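Local coordinates for KLLA0C04147p (Kluyveromyces lactis, PDB 5H2D), which binds ergosterol within the OSBP-related (ORD) domain of an Osh1-type protein, and probably transfers sterols between membranes, at residues S177-H182 / D221-V226; K204-Q209 / I239-R244; L80-L85 / T106-A111. All coordinates share one frame; numbering follows the deposited sequence.

Contact 1 of 3, residues S177-H182 / D221-V226. With ERG (ergosterol), chain B.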
loop_
_atom_site.group_PDB
_atom_site.type_symbol
_atom_site.label_atom_id
_atom_site.label_comp_id
_atom_site.label_asym_id
_atom_site.label_seq_id
_atom_site.Cartn_x
_atom_site.Cartn_y
_atom_site.Cartn_z
ATOM N N SER A 177 7.218 -22.834 0.126
ATOM C CA SER A 177 7.041 -21.428 -0.214
ATOM C C SER A 177 6.418 -20.678 0.958
ATOM O O SER A 177 5.823 -21.269 1.861
ATOM C CB SER A 177 6.164 -21.264 -1.461
ATOM O OG SER A 177 4.840 -21.692 -1.191
ATOM N N PHE A 178 6.590 -19.360 0.955
ATOM C CA PHE A 178 5.984 -18.485 1.953
ATOM C C PHE A 178 4.878 -17.709 1.251
ATOM O O PHE A 178 5.155 -16.953 0.316
ATOM C CB PHE A 178 7.026 -17.545 2.558
ATOM C CG PHE A 178 6.819 -17.241 4.028
ATOM C CD1 PHE A 178 5.545 -17.050 4.555
ATOM C CD2 PHE A 178 7.905 -17.126 4.872
ATOM C CE1 PHE A 178 5.385 -16.749 5.903
ATOM C CE2 PHE A 178 7.753 -16.823 6.206
ATOM C CZ PHE A 178 6.484 -16.646 6.731
ATOM N N ASP A 179 3.634 -17.929 1.672
ATOM C CA ASP A 179 2.457 -17.423 0.980
ATOM C C ASP A 179 1.819 -16.296 1.777
ATOM O O ASP A 179 1.755 -16.359 3.008
ATOM C CB ASP A 179 1.420 -18.536 0.774
ATOM C CG ASP A 179 0.348 -18.165 -0.241
ATOM O OD1 ASP A 179 0.699 -17.727 -1.351
ATOM O OD2 ASP A 179 -0.856 -18.302 0.079
ATOM N N PHE A 180 1.324 -15.281 1.065
ATOM C CA PHE A 180 0.703 -14.102 1.668
ATOM C C PHE A 180 -0.605 -13.806 0.957
ATOM O O PHE A 180 -0.623 -13.594 -0.262
ATOM C CB PHE A 180 1.647 -12.894 1.594
ATOM C CG PHE A 180 2.943 -13.147 2.278
ATOM C CD1 PHE A 180 3.990 -13.776 1.610
ATOM C CD2 PHE A 180 3.094 -12.833 3.616
ATOM C CE1 PHE A 180 5.179 -14.061 2.282
ATOM C CE2 PHE A 180 4.268 -13.107 4.286
ATOM C CZ PHE A 180 5.313 -13.721 3.624
ATOM N N LYS A 181 -1.693 -13.791 1.714
ATOM C CA LYS A 181 -3.001 -13.442 1.178
ATOM C C LYS A 181 -3.475 -12.150 1.825
ATOM O O LYS A 181 -3.239 -11.920 3.019
ATOM C CB LYS A 181 -4.015 -14.573 1.404
ATOM C CG LYS A 181 -3.608 -15.863 0.696
ATOM C CD LYS A 181 -4.714 -16.905 0.707
ATOM C CE LYS A 181 -4.576 -17.870 -0.471
ATOM N NZ LYS A 181 -3.294 -18.633 -0.462
ATOM N N HIS A 182 -4.118 -11.310 1.027
ATOM C CA HIS A 182 -4.569 -9.980 1.438
ATOM C C HIS A 182 -6.089 -10.011 1.474
ATOM O O HIS A 182 -6.748 -9.986 0.428
ATOM C CB HIS A 182 -4.015 -8.933 0.476
ATOM C CG HIS A 182 -2.521 -8.924 0.456
ATOM N ND1 HIS A 182 -1.774 -7.939 1.061
ATOM C CD2 HIS A 182 -1.633 -9.832 -0.022
ATOM C CE1 HIS A 182 -0.488 -8.228 0.938
ATOM N NE2 HIS A 182 -0.377 -9.375 0.290
ATOM N N ASP A 221 7.201 -13.212 -5.644
ATOM C CA ASP A 221 6.277 -13.395 -6.753
ATOM C C ASP A 221 4.902 -12.906 -6.330
ATOM O O ASP A 221 4.476 -13.120 -5.192
ATOM C CB ASP A 221 6.204 -14.872 -7.169
ATOM C CG ASP A 221 5.210 -15.121 -8.283
ATOM O OD1 ASP A 221 5.124 -14.277 -9.198
ATOM O OD2 ASP A 221 4.523 -16.164 -8.232
ATOM N N ASN A 222 4.215 -12.243 -7.238
ATOM C CA ASN A 222 2.835 -11.848 -7.023
ATOM C C ASN A 222 1.965 -12.597 -8.022
ATOM O O ASN A 222 2.336 -12.744 -9.187
ATOM C CB ASN A 222 2.694 -10.330 -7.162
ATOM C CG ASN A 222 3.561 -9.594 -6.168
ATOM O OD1 ASN A 222 3.274 -9.598 -4.972
ATOM N ND2 ASN A 222 4.650 -8.986 -6.644
ATOM N N TYR A 223 0.838 -13.122 -7.555
ATOM C CA TYR A 223 0.063 -14.027 -8.393
ATOM C C TYR A 223 -1.406 -13.953 -8.011
ATOM O O TYR A 223 -1.761 -13.537 -6.908
ATOM C CB TYR A 223 0.571 -15.470 -8.260
ATOM C CG TYR A 223 0.235 -16.114 -6.930
ATOM C CD1 TYR A 223 1.050 -15.940 -5.816
ATOM C CD2 TYR A 223 -0.907 -16.892 -6.790
ATOM C CE1 TYR A 223 0.740 -16.534 -4.597
ATOM C CE2 TYR A 223 -1.232 -17.485 -5.585
ATOM C CZ TYR A 223 -0.407 -17.307 -4.493
ATOM O OH TYR A 223 -0.742 -17.901 -3.294
ATOM N N GLY A 224 -2.253 -14.399 -8.930
ATOM C CA GLY A 224 -3.673 -14.519 -8.679
ATOM C C GLY A 224 -4.493 -13.579 -9.543
ATOM O O GLY A 224 -3.980 -12.747 -10.288
ATOM N N ASP A 225 -5.803 -13.751 -9.436
ATOM C CA ASP A 225 -6.744 -12.946 -10.190
ATOM C C ASP A 225 -7.305 -11.828 -9.322
ATOM O O ASP A 225 -7.537 -12.010 -8.123
ATOM C CB ASP A 225 -7.885 -13.805 -10.738
ATOM C CG ASP A 225 -7.404 -14.834 -11.742
ATOM O OD1 ASP A 225 -6.663 -14.459 -12.676
ATOM O OD2 ASP A 225 -7.760 -16.021 -11.595
ATOM N N VAL A 226 -7.520 -10.673 -9.944
ATOM C CA VAL A 226 -8.091 -9.503 -9.297
ATOM C C VAL A 226 -9.275 -9.041 -10.133
ATOM O O VAL A 226 -9.195 -9.017 -11.364
ATOM C CB VAL A 226 -7.052 -8.368 -9.170
ATOM C CG1 VAL A 226 -7.726 -7.083 -8.687
ATOM C CG2 VAL A 226 -5.917 -8.795 -8.243
HETATM C C1 ERG B . 2.302 -6.274 -1.037
HETATM C C2 ERG B . 1.589 -4.981 -1.427
HETATM C C3 ERG B . 0.501 -4.743 -0.413
HETATM C C4 ERG B . 1.099 -4.614 0.989
HETATM C C5 ERG B . 1.955 -5.717 1.324
HETATM C C6 ERG B . 2.034 -6.125 2.648
HETATM C C7 ERG B . 2.894 -7.148 3.079
HETATM C C8 ERG B . 3.734 -7.804 2.174
HETATM C C9 ERG B . 3.527 -7.571 0.782
HETATM C C10 ERG B . 2.891 -6.215 0.380
HETATM C C11 ERG B . 4.775 -7.936 -0.130
HETATM C C12 ERG B . 5.513 -9.196 0.334
HETATM C C13 ERG B . 5.877 -9.017 1.823
HETATM C C14 ERG B . 4.523 -8.954 2.565
HETATM C C15 ERG B . 4.957 -9.052 4.013
HETATM C C16 ERG B . 6.143 -10.058 3.987
HETATM C C17 ERG B . 6.439 -10.283 2.479
HETATM C C18 ERG B . 6.790 -7.796 2.077
HETATM C C19 ERG B . 4.024 -5.153 0.424
HETATM C C20 ERG B . 7.941 -10.600 2.299
HETATM C C21 ERG B . 8.380 -10.762 0.849
HETATM C C22 ERG B . 8.182 -11.910 3.039
HETATM C C23 ERG B . 9.041 -11.943 4.263
HETATM C C24 ERG B . 9.240 -13.263 5.007
HETATM C C25 ERG B . 10.714 -13.368 5.423
HETATM C C26 ERG B . 11.575 -13.372 4.155
HETATM C C27 ERG B . 11.015 -14.665 6.193
HETATM C C28 ERG B . 8.322 -13.226 6.214
HETATM O O1 ERG B . -0.263 -3.531 -0.755
#
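Asp179 and Tyr223 meet across strand 207-211, which pairs antiparallel with both of their own strands, 178-190 and 219-230. The polar interactions are on the face of this wall of the ORD barrel turned from the sterol. Tyr223 OH donates a hydrogen bond to Asp179 OD1 (2.4 Å). OD1 lies in the ring plane of Tyr223, at the edge, and the carboxylate is turned 31° from that plane. CG anti to the backbone N (chi1 -165°) carries the end of Asp179 nearer the tyrosine, which it crosses at about a right angle. Its other oxygen, OD2, belongs to a salt bridge: Lys181 NZ, brought round by a bend at chi4 (61°), comes nearly straight down the C-O axis to 2.5 Å. Both bonds are unusually short, lengths to be treated with caution.

Van der Waals contacts with the sterol come from the alternate residues of 178-182. Phe180 lays one ring face against it, beneath C17, and its CZ comes within 3.4 Å of ERG C22. His182 offers an edge instead, with CE1 3.5 Å from ERG C5. Farther along the tail, Phe178 CE2 lies 3.6 Å from ERG C28.

The strand is thus divided chemically: one face supplies aromatic lining to the pocket, while on the other a carboxylate shared between phenol and ammonium links two strands across the one between them. The lysine would be expected to favour the charged form of Asp179.

Contact 2 of 3, residues K204-Q209 / I239-R244. With ERG (ergosterol), chain B; SO4 (sulfate ion), chain C.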
loop_
_atom_site.group_PDB
_atom_site.type_symbol
_atom_site.label_atom_id
_atom_site.label_comp_id
_atom_site.label_asym_id
_atom_site.label_seq_id
_atom_site.Cartn_x
_atom_site.Cartn_y
_atom_site.Cartn_z
ATOM N N LYS A 204 -9.863 -6.537 -4.374
ATOM C CA LYS A 204 -8.898 -7.099 -3.438
ATOM C C LYS A 204 -7.558 -7.308 -4.129
ATOM O O LYS A 204 -7.491 -7.603 -5.326
ATOM C CB LYS A 204 -9.382 -8.428 -2.847
ATOM C CG LYS A 204 -10.630 -8.271 -2.015
ATOM C CD LYS A 204 -10.995 -9.546 -1.306
ATOM C CE LYS A 204 -12.075 -9.277 -0.276
ATOM N NZ LYS A 204 -12.297 -10.459 0.611
ATOM N N LYS A 205 -6.488 -7.173 -3.358
ATOM C CA LYS A 205 -5.138 -7.239 -3.881
ATOM C C LYS A 205 -4.724 -8.678 -4.176
ATOM O O LYS A 205 -5.255 -9.624 -3.590
ATOM C CB LYS A 205 -4.171 -6.610 -2.878
ATOM C CG LYS A 205 -4.371 -5.101 -2.713
ATOM C CD LYS A 205 -3.506 -4.561 -1.576
ATOM C CE LYS A 205 -3.594 -3.043 -1.496
ATOM N NZ LYS A 205 -2.812 -2.513 -0.337
ATOM N N PRO A 206 -3.768 -8.866 -5.079
ATOM C CA PRO A 206 -3.306 -10.223 -5.401
ATOM C C PRO A 206 -2.515 -10.827 -4.247
ATOM O O PRO A 206 -2.095 -10.150 -3.308
ATOM C CB PRO A 206 -2.423 -10.001 -6.632
ATOM C CG PRO A 206 -1.874 -8.602 -6.422
ATOM C CD PRO A 206 -3.041 -7.838 -5.845
ATOM N N ASN A 207 -2.319 -12.140 -4.326
ATOM C CA ASN A 207 -1.450 -12.831 -3.388
ATOM C C ASN A 207 0.022 -12.573 -3.706
ATOM O O ASN A 207 0.390 -12.220 -4.826
ATOM C CB ASN A 207 -1.704 -14.335 -3.434
ATOM C CG ASN A 207 -3.158 -14.664 -3.330
ATOM O OD1 ASN A 207 -3.849 -14.158 -2.452
ATOM N ND2 ASN A 207 -3.651 -15.492 -4.254
ATOM N N ASN A 208 0.874 -12.765 -2.701
ATOM C CA ASN A 208 2.312 -12.785 -2.924
ATOM C C ASN A 208 2.885 -14.064 -2.340
ATOM O O ASN A 208 2.296 -14.687 -1.457
ATOM C CB ASN A 208 3.040 -11.576 -2.289
ATOM C CG ASN A 208 2.090 -10.522 -1.787
ATOM O OD1 ASN A 208 1.763 -10.496 -0.600
ATOM N ND2 ASN A 208 1.642 -9.640 -2.688
ATOM N N GLN A 209 4.051 -14.458 -2.834
ATOM C CA GLN A 209 4.731 -15.587 -2.226
ATOM C C GLN A 209 6.226 -15.399 -2.381
ATOM O O GLN A 209 6.694 -14.735 -3.310
ATOM C CB GLN A 209 4.290 -16.918 -2.847
ATOM C CG GLN A 209 4.560 -16.992 -4.334
ATOM C CD GLN A 209 4.126 -18.308 -4.960
ATOM O OE1 GLN A 209 3.836 -19.278 -4.265
ATOM N NE2 GLN A 209 4.079 -18.337 -6.288
ATOM N N ILE A 239 -8.023 -8.867 -13.880
ATOM C CA ILE A 239 -6.567 -8.806 -13.918
ATOM C C ILE A 239 -5.991 -10.159 -13.540
ATOM O O ILE A 239 -6.438 -10.789 -12.576
ATOM C CB ILE A 239 -6.016 -7.728 -12.967
ATOM C CG1 ILE A 239 -6.769 -6.412 -13.182
ATOM C CG2 ILE A 239 -4.489 -7.604 -13.145
ATOM C CD1 ILE A 239 -6.254 -5.270 -12.313
ATOM N N HIS A 240 -4.963 -10.585 -14.265
ATOM C CA HIS A 240 -4.364 -11.896 -14.035
ATOM C C HIS A 240 -2.869 -11.721 -13.804
ATOM O O HIS A 240 -2.131 -11.408 -14.741
ATOM C CB HIS A 240 -4.646 -12.828 -15.216
ATOM C CG HIS A 240 -6.015 -12.645 -15.796
ATOM N ND1 HIS A 240 -7.126 -13.293 -15.299
ATOM C CD2 HIS A 240 -6.460 -11.851 -16.799
ATOM C CE1 HIS A 240 -8.193 -12.924 -15.986
ATOM N NE2 HIS A 240 -7.818 -12.046 -16.898
ATOM N N PHE A 241 -2.440 -11.887 -12.546
ATOM C CA PHE A 241 -1.024 -11.987 -12.195
ATOM C C PHE A 241 -0.615 -13.445 -12.327
ATOM O O PHE A 241 -1.088 -14.300 -11.568
ATOM C CB PHE A 241 -0.762 -11.510 -10.767
ATOM C CG PHE A 241 -0.916 -10.026 -10.564
ATOM C CD1 PHE A 241 -2.165 -9.468 -10.342
ATOM C CD2 PHE A 241 0.201 -9.208 -10.517
ATOM C CE1 PHE A 241 -2.315 -8.103 -10.133
ATOM C CE2 PHE A 241 0.071 -7.840 -10.297
ATOM C CZ PHE A 241 -1.192 -7.288 -10.102
ATOM N N LYS A 242 0.272 -13.730 -13.272
ATOM C CA LYS A 242 0.695 -15.104 -13.486
ATOM C C LYS A 242 1.624 -15.552 -12.365
ATOM O O LYS A 242 2.511 -14.808 -11.936
ATOM C CB LYS A 242 1.376 -15.228 -14.850
ATOM C CG LYS A 242 2.029 -16.576 -15.120
ATOM C CD LYS A 242 1.667 -17.108 -16.498
ATOM C CE LYS A 242 0.558 -18.150 -16.400
ATOM N NZ LYS A 242 0.234 -18.779 -17.712
ATOM N N ALA A 243 1.393 -16.763 -11.864
ATOM C CA ALA A 243 2.241 -17.340 -10.830
ATOM C C ALA A 243 3.504 -17.930 -11.443
ATOM O O ALA A 243 3.507 -18.385 -12.590
ATOM C CB ALA A 243 1.486 -18.420 -10.055
ATOM N N ARG A 244 4.588 -17.921 -10.669
ATOM C CA ARG A 244 5.835 -18.491 -11.161
ATOM C C ARG A 244 5.670 -19.988 -11.383
ATOM O O ARG A 244 5.121 -20.702 -10.538
ATOM C CB ARG A 244 6.984 -18.232 -10.183
ATOM C CG ARG A 244 8.361 -18.465 -10.798
ATOM C CD ARG A 244 9.334 -19.072 -9.805
ATOM N NE ARG A 244 8.810 -20.295 -9.200
ATOM C CZ ARG A 244 9.515 -21.099 -8.410
ATOM N NH1 ARG A 244 8.957 -22.186 -7.896
ATOM N NH2 ARG A 244 10.783 -20.817 -8.134
HETATM C C1 ERG B . 2.302 -6.274 -1.037
HETATM C C2 ERG B . 1.589 -4.981 -1.427
HETATM C C3 ERG B . 0.501 -4.743 -0.413
HETATM C C4 ERG B . 1.099 -4.614 0.989
HETATM C C5 ERG B . 1.955 -5.717 1.324
HETATM C C6 ERG B . 2.034 -6.125 2.648
HETATM C C7 ERG B . 2.894 -7.148 3.079
HETATM C C8 ERG B . 3.734 -7.804 2.174
HETATM C C9 ERG B . 3.527 -7.571 0.782
HETATM C C10 ERG B . 2.891 -6.215 0.380
HETATM C C11 ERG B . 4.775 -7.936 -0.130
HETATM C C12 ERG B . 5.513 -9.196 0.334
HETATM C C13 ERG B . 5.877 -9.017 1.823
HETATM C C14 ERG B . 4.523 -8.954 2.565
HETATM C C15 ERG B . 4.957 -9.052 4.013
HETATM C C16 ERG B . 6.143 -10.058 3.987
HETATM C C17 ERG B . 6.439 -10.283 2.479
HETATM C C18 ERG B . 6.790 -7.796 2.077
HETATM C C19 ERG B . 4.024 -5.153 0.424
HETATM C C20 ERG B . 7.941 -10.600 2.299
HETATM C C21 ERG B . 8.380 -10.762 0.849
HETATM C C22 ERG B . 8.182 -11.910 3.039
HETATM C C23 ERG B . 9.041 -11.943 4.263
HETATM C C24 ERG B . 9.240 -13.263 5.007
HETATM C C25 ERG B . 10.714 -13.368 5.423
HETATM C C26 ERG B . 11.575 -13.372 4.155
HETATM C C27 ERG B . 11.015 -14.665 6.193
HETATM C C28 ERG B . 8.322 -13.226 6.214
HETATM O O1 ERG B . -0.263 -3.531 -0.755
HETATM S S SO4 C . 11.797 -23.809 -4.862
HETATM O O1 SO4 C . 13.074 -23.308 -4.374
HETATM O O2 SO4 C . 11.150 -22.787 -5.701
HETATM O O3 SO4 C . 12.028 -25.024 -5.646
HETATM O O4 SO4 C . 10.953 -24.165 -3.724
HETATM O O HOH W 1 4.223 -20.727 -8.118
#
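Pro206 and Phe241 meet on the antiparallel barrel wall of the ORD domain, where strands 207-211 and 236-241 flank strand 219-230 and are not direct partners. Pro206 sits just ahead of strand 207-211 and lays its ring over one face of Phe241. This is a CH-pi contact: CG stands 4.0 Å from the ring centroid and 19° off the normal, displaced toward the rim. Pro206 CB adds to it, touching Phe241 CD1 at 3.8 Å. Phe241 also meets the ring of Trp273.

Past Phe241 the strand ends, and contact between the two segments becomes polar and indirect. A water accepts from Gln209 NE2 (3.0 Å) and donates to Arg244 O (2.6 Å). Asp221 OD2 accepts from the same amide nitrogen and from Arg244 N, so the carboxylate and the water form two bridges between the segments.

The pocket side of 204-209 carries the sterol contacts. Lys205, its chain extended beyond CG, places NZ 2.8 Å from the ergosterol hydroxyl O1 as hydrogen-bond donor. A salt bridge to Asp79 and a cation-pi contact with Trp186 also position the ammonium group. Asn208 OD1, hydrogen-bonded to His182, packs 3.7 Å from ERG C9 in the ring system.

At the far end Arg244, bent at chi2 and chi3, turns its guanidinium edge to a sulfate, probably from the crystallisation liquor: NH1 and NH2 both donate to O2 of the ion.

Contact 3 of 3, residues L80-L85 / T106-A111. With ERG (ergosterol), chain B.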
loop_
_atom_site.group_PDB
_atom_site.type_symbol
_atom_site.label_atom_id
_atom_site.label_comp_id
_atom_site.label_asym_id
_atom_site.label_seq_id
_atom_site.Cartn_x
_atom_site.Cartn_y
_atom_site.Cartn_z
ATOM N N LEU A 80 0.767 4.039 -3.157
ATOM C CA LEU A 80 0.617 5.378 -3.717
ATOM C C LEU A 80 1.777 5.808 -4.598
ATOM O O LEU A 80 1.773 6.953 -5.072
ATOM C CB LEU A 80 0.451 6.387 -2.575
ATOM C CG LEU A 80 -0.735 6.089 -1.661
ATOM C CD1 LEU A 80 -0.852 7.162 -0.597
ATOM C CD2 LEU A 80 -2.022 5.974 -2.488
ATOM N N GLU A 81 2.771 4.941 -4.833
ATOM C CA GLU A 81 3.975 5.385 -5.531
ATOM C C GLU A 81 3.641 6.000 -6.886
ATOM O O GLU A 81 4.240 7.006 -7.281
ATOM C CB GLU A 81 4.957 4.223 -5.711
ATOM C CG GLU A 81 6.231 4.644 -6.419
ATOM C CD GLU A 81 7.298 3.545 -6.442
ATOM O OE1 GLU A 81 7.089 2.471 -5.836
ATOM O OE2 GLU A 81 8.352 3.747 -7.077
ATOM N N TYR A 82 2.694 5.412 -7.609
ATOM C CA TYR A 82 2.322 5.888 -8.943
ATOM C C TYR A 82 0.903 6.452 -8.958
ATOM O O TYR A 82 0.144 6.239 -9.902
ATOM C CB TYR A 82 2.470 4.764 -9.965
ATOM C CG TYR A 82 3.869 4.171 -9.990
ATOM C CD1 TYR A 82 4.870 4.722 -10.790
ATOM C CD2 TYR A 82 4.193 3.059 -9.215
ATOM C CE1 TYR A 82 6.157 4.192 -10.823
ATOM C CE2 TYR A 82 5.473 2.514 -9.248
ATOM C CZ TYR A 82 6.454 3.086 -10.034
ATOM O OH TYR A 82 7.717 2.534 -10.051
ATOM N N ALA A 83 0.532 7.168 -7.898
ATOM C CA ALA A 83 -0.809 7.718 -7.762
ATOM C C ALA A 83 -1.148 8.754 -8.833
ATOM O O ALA A 83 -2.333 9.070 -8.987
ATOM C CB ALA A 83 -0.979 8.333 -6.370
ATOM N N ASP A 84 -0.155 9.285 -9.561
ATOM C CA ASP A 84 -0.455 10.140 -10.715
ATOM C C ASP A 84 -1.439 9.464 -11.656
ATOM O O ASP A 84 -2.218 10.142 -12.341
ATOM C CB ASP A 84 0.829 10.490 -11.478
ATOM C CG ASP A 84 1.671 11.557 -10.779
ATOM O OD1 ASP A 84 1.203 12.128 -9.778
ATOM O OD2 ASP A 84 2.805 11.832 -11.239
ATOM N N LEU A 85 -1.410 8.128 -11.719
ATOM C CA LEU A 85 -2.331 7.398 -12.588
ATOM C C LEU A 85 -3.781 7.706 -12.257
ATOM O O LEU A 85 -4.647 7.630 -13.141
ATOM C CB LEU A 85 -2.086 5.889 -12.486
ATOM C CG LEU A 85 -0.786 5.413 -13.122
ATOM C CD1 LEU A 85 -0.450 3.994 -12.697
ATOM C CD2 LEU A 85 -0.886 5.499 -14.636
ATOM N N THR A 106 -3.668 -0.272 -9.775
ATOM C CA THR A 106 -3.608 -1.370 -8.806
ATOM C C THR A 106 -2.441 -2.310 -9.082
ATOM O O THR A 106 -1.942 -2.952 -8.148
ATOM C CB THR A 106 -4.919 -2.179 -8.763
ATOM O OG1 THR A 106 -5.034 -3.026 -9.916
ATOM C CG2 THR A 106 -6.144 -1.257 -8.666
ATOM N N VAL A 107 -1.975 -2.369 -10.330
ATOM C CA VAL A 107 -0.848 -3.221 -10.696
ATOM C C VAL A 107 0.481 -2.545 -10.400
ATOM O O VAL A 107 1.485 -3.225 -10.132
ATOM C CB VAL A 107 -0.964 -3.589 -12.188
ATOM C CG1 VAL A 107 0.296 -4.299 -12.679
ATOM C CG2 VAL A 107 -2.217 -4.430 -12.432
ATOM N N SER A 108 0.499 -1.211 -10.407
ATOM C CA SER A 108 1.739 -0.448 -10.391
ATOM C C SER A 108 2.518 -0.595 -9.089
ATOM O O SER A 108 3.702 -0.266 -9.065
ATOM C CB SER A 108 1.432 1.030 -10.631
ATOM O OG SER A 108 0.723 1.610 -9.542
ATOM N N SER A 109 1.888 -1.035 -8.013
ATOM C CA SER A 109 2.555 -1.068 -6.714
ATOM C C SER A 109 3.302 -2.370 -6.447
ATOM O O SER A 109 3.823 -2.555 -5.334
ATOM C CB SER A 109 1.546 -0.810 -5.600
ATOM O OG SER A 109 0.348 -1.509 -5.858
ATOM N N TYR A 110 3.428 -3.253 -7.436
ATOM C CA TYR A 110 4.122 -4.511 -7.190
ATOM C C TYR A 110 5.578 -4.512 -7.638
ATOM O O TYR A 110 6.365 -5.316 -7.125
ATOM C CB TYR A 110 3.316 -5.684 -7.809
ATOM C CG TYR A 110 2.116 -5.820 -6.920
ATOM C CD1 TYR A 110 2.231 -6.442 -5.679
ATOM C CD2 TYR A 110 0.930 -5.167 -7.223
ATOM C CE1 TYR A 110 1.188 -6.471 -4.805
ATOM C CE2 TYR A 110 -0.128 -5.187 -6.343
ATOM C CZ TYR A 110 0.010 -5.838 -5.131
ATOM O OH TYR A 110 -1.026 -5.841 -4.239
ATOM N N ALA A 111 5.990 -3.576 -8.492
ATOM C CA ALA A 111 7.403 -3.510 -8.848
ATOM C C ALA A 111 8.273 -3.304 -7.620
ATOM O O ALA A 111 9.380 -3.850 -7.534
ATOM C CB ALA A 111 7.656 -2.387 -9.848
HETATM C C1 ERG B . 2.302 -6.274 -1.037
HETATM C C2 ERG B . 1.589 -4.981 -1.427
HETATM C C3 ERG B . 0.501 -4.743 -0.413
HETATM C C4 ERG B . 1.099 -4.614 0.989
HETATM C C5 ERG B . 1.955 -5.717 1.324
HETATM C C6 ERG B . 2.034 -6.125 2.648
HETATM C C7 ERG B . 2.894 -7.148 3.079
HETATM C C8 ERG B . 3.734 -7.804 2.174
HETATM C C9 ERG B . 3.527 -7.571 0.782
HETATM C C10 ERG B . 2.891 -6.215 0.380
HETATM C C11 ERG B . 4.775 -7.936 -0.130
HETATM C C12 ERG B . 5.513 -9.196 0.334
HETATM C C13 ERG B . 5.877 -9.017 1.823
HETATM C C14 ERG B . 4.523 -8.954 2.565
HETATM C C15 ERG B . 4.957 -9.052 4.013
HETATM C C16 ERG B . 6.143 -10.058 3.987
HETATM C C17 ERG B . 6.439 -10.283 2.479
HETATM C C18 ERG B . 6.790 -7.796 2.077
HETATM C C19 ERG B . 4.024 -5.153 0.424
HETATM C C20 ERG B . 7.941 -10.600 2.299
HETATM C C21 ERG B . 8.380 -10.762 0.849
HETATM C C22 ERG B . 8.182 -11.910 3.039
HETATM C C23 ERG B . 9.041 -11.943 4.263
HETATM C C24 ERG B . 9.240 -13.263 5.007
HETATM C C25 ERG B . 10.714 -13.368 5.423
HETATM C C26 ERG B . 11.575 -13.372 4.155
HETATM C C27 ERG B . 11.015 -14.665 6.193
HETATM C C28 ERG B . 8.322 -13.226 6.214
HETATM O O1 ERG B . -0.263 -3.531 -0.755
HETATM O O HOH W 2 1.451 2.926 -7.144
#
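Tyr82 and Ser108 come within 6.5 Å, CA to CA, where the type I turn Leu80-Ala83, closed by Ala83 N to Leu80 O (3.1 Å), meets the C-terminal end of helix 95-108. The turn leads into helix 84-90, and the contact packs the turn and Leu85 beyond it against the end of helix 95-108.

Ser108 is the focus of the side-chain packing. Tyr82 covers it from one side: its CB touches Ser108 OG at 3.6 Å, and the ring runs on over the backbone, approaching obliquely until CE2 is 3.3 Å from Ser108 O. Leu85 adds its CD1 methyl, 4.1 Å from Ser108 CB. With chi1 at 68°, Ser108 OG is held between its backbone N and carbonyl carbon and folds back to hydrogen-bond Phe105 O in its own helix. OG also accepts from a water at 2.8 Å, and that water in turn takes the N-H of Tyr82. Tyr82 is fixed further by a hydrogen bond of OH with Asn321 N and by an edge-to-face stack of its ring with Trp318.

Two residues on, Tyr110 reaches the pocket, where CE1 lies 3.7 Å from ERG C2.

No direct hydrogen bond joins the segments. Tyr82 and Leu85 pack closely on Ser108, while one bridging water satisfies the turn's amide and links it to the helix end that precedes the sterol-contacting tyrosine.

How the contacts relate
Contacts 1 and 2 are nearly one patch of barrel wall, their centres about 5 Å apart and their segments alternating along the chain. A probable hydrogen bond, His182 NE2 to Asn208 OD1 at 2.6 Å, joins two pocket residues between them. Contact 3 closes earlier in the sequence and lies about 17 Å from contact 1 and 15 Å from contact 2, centre to centre. Tyr110 joins it to contact 2 nonetheless, its OH packing 3.3 Å from Pro206 CD, and Val107 CG2 lies 3.8 Å from Phe241 CZ. All three reach ergosterol: contact 2 holds the hydroxyl, Tyr110 of contact 3 meets the ring that carries it, at C2, and contact 1 extends to the tail.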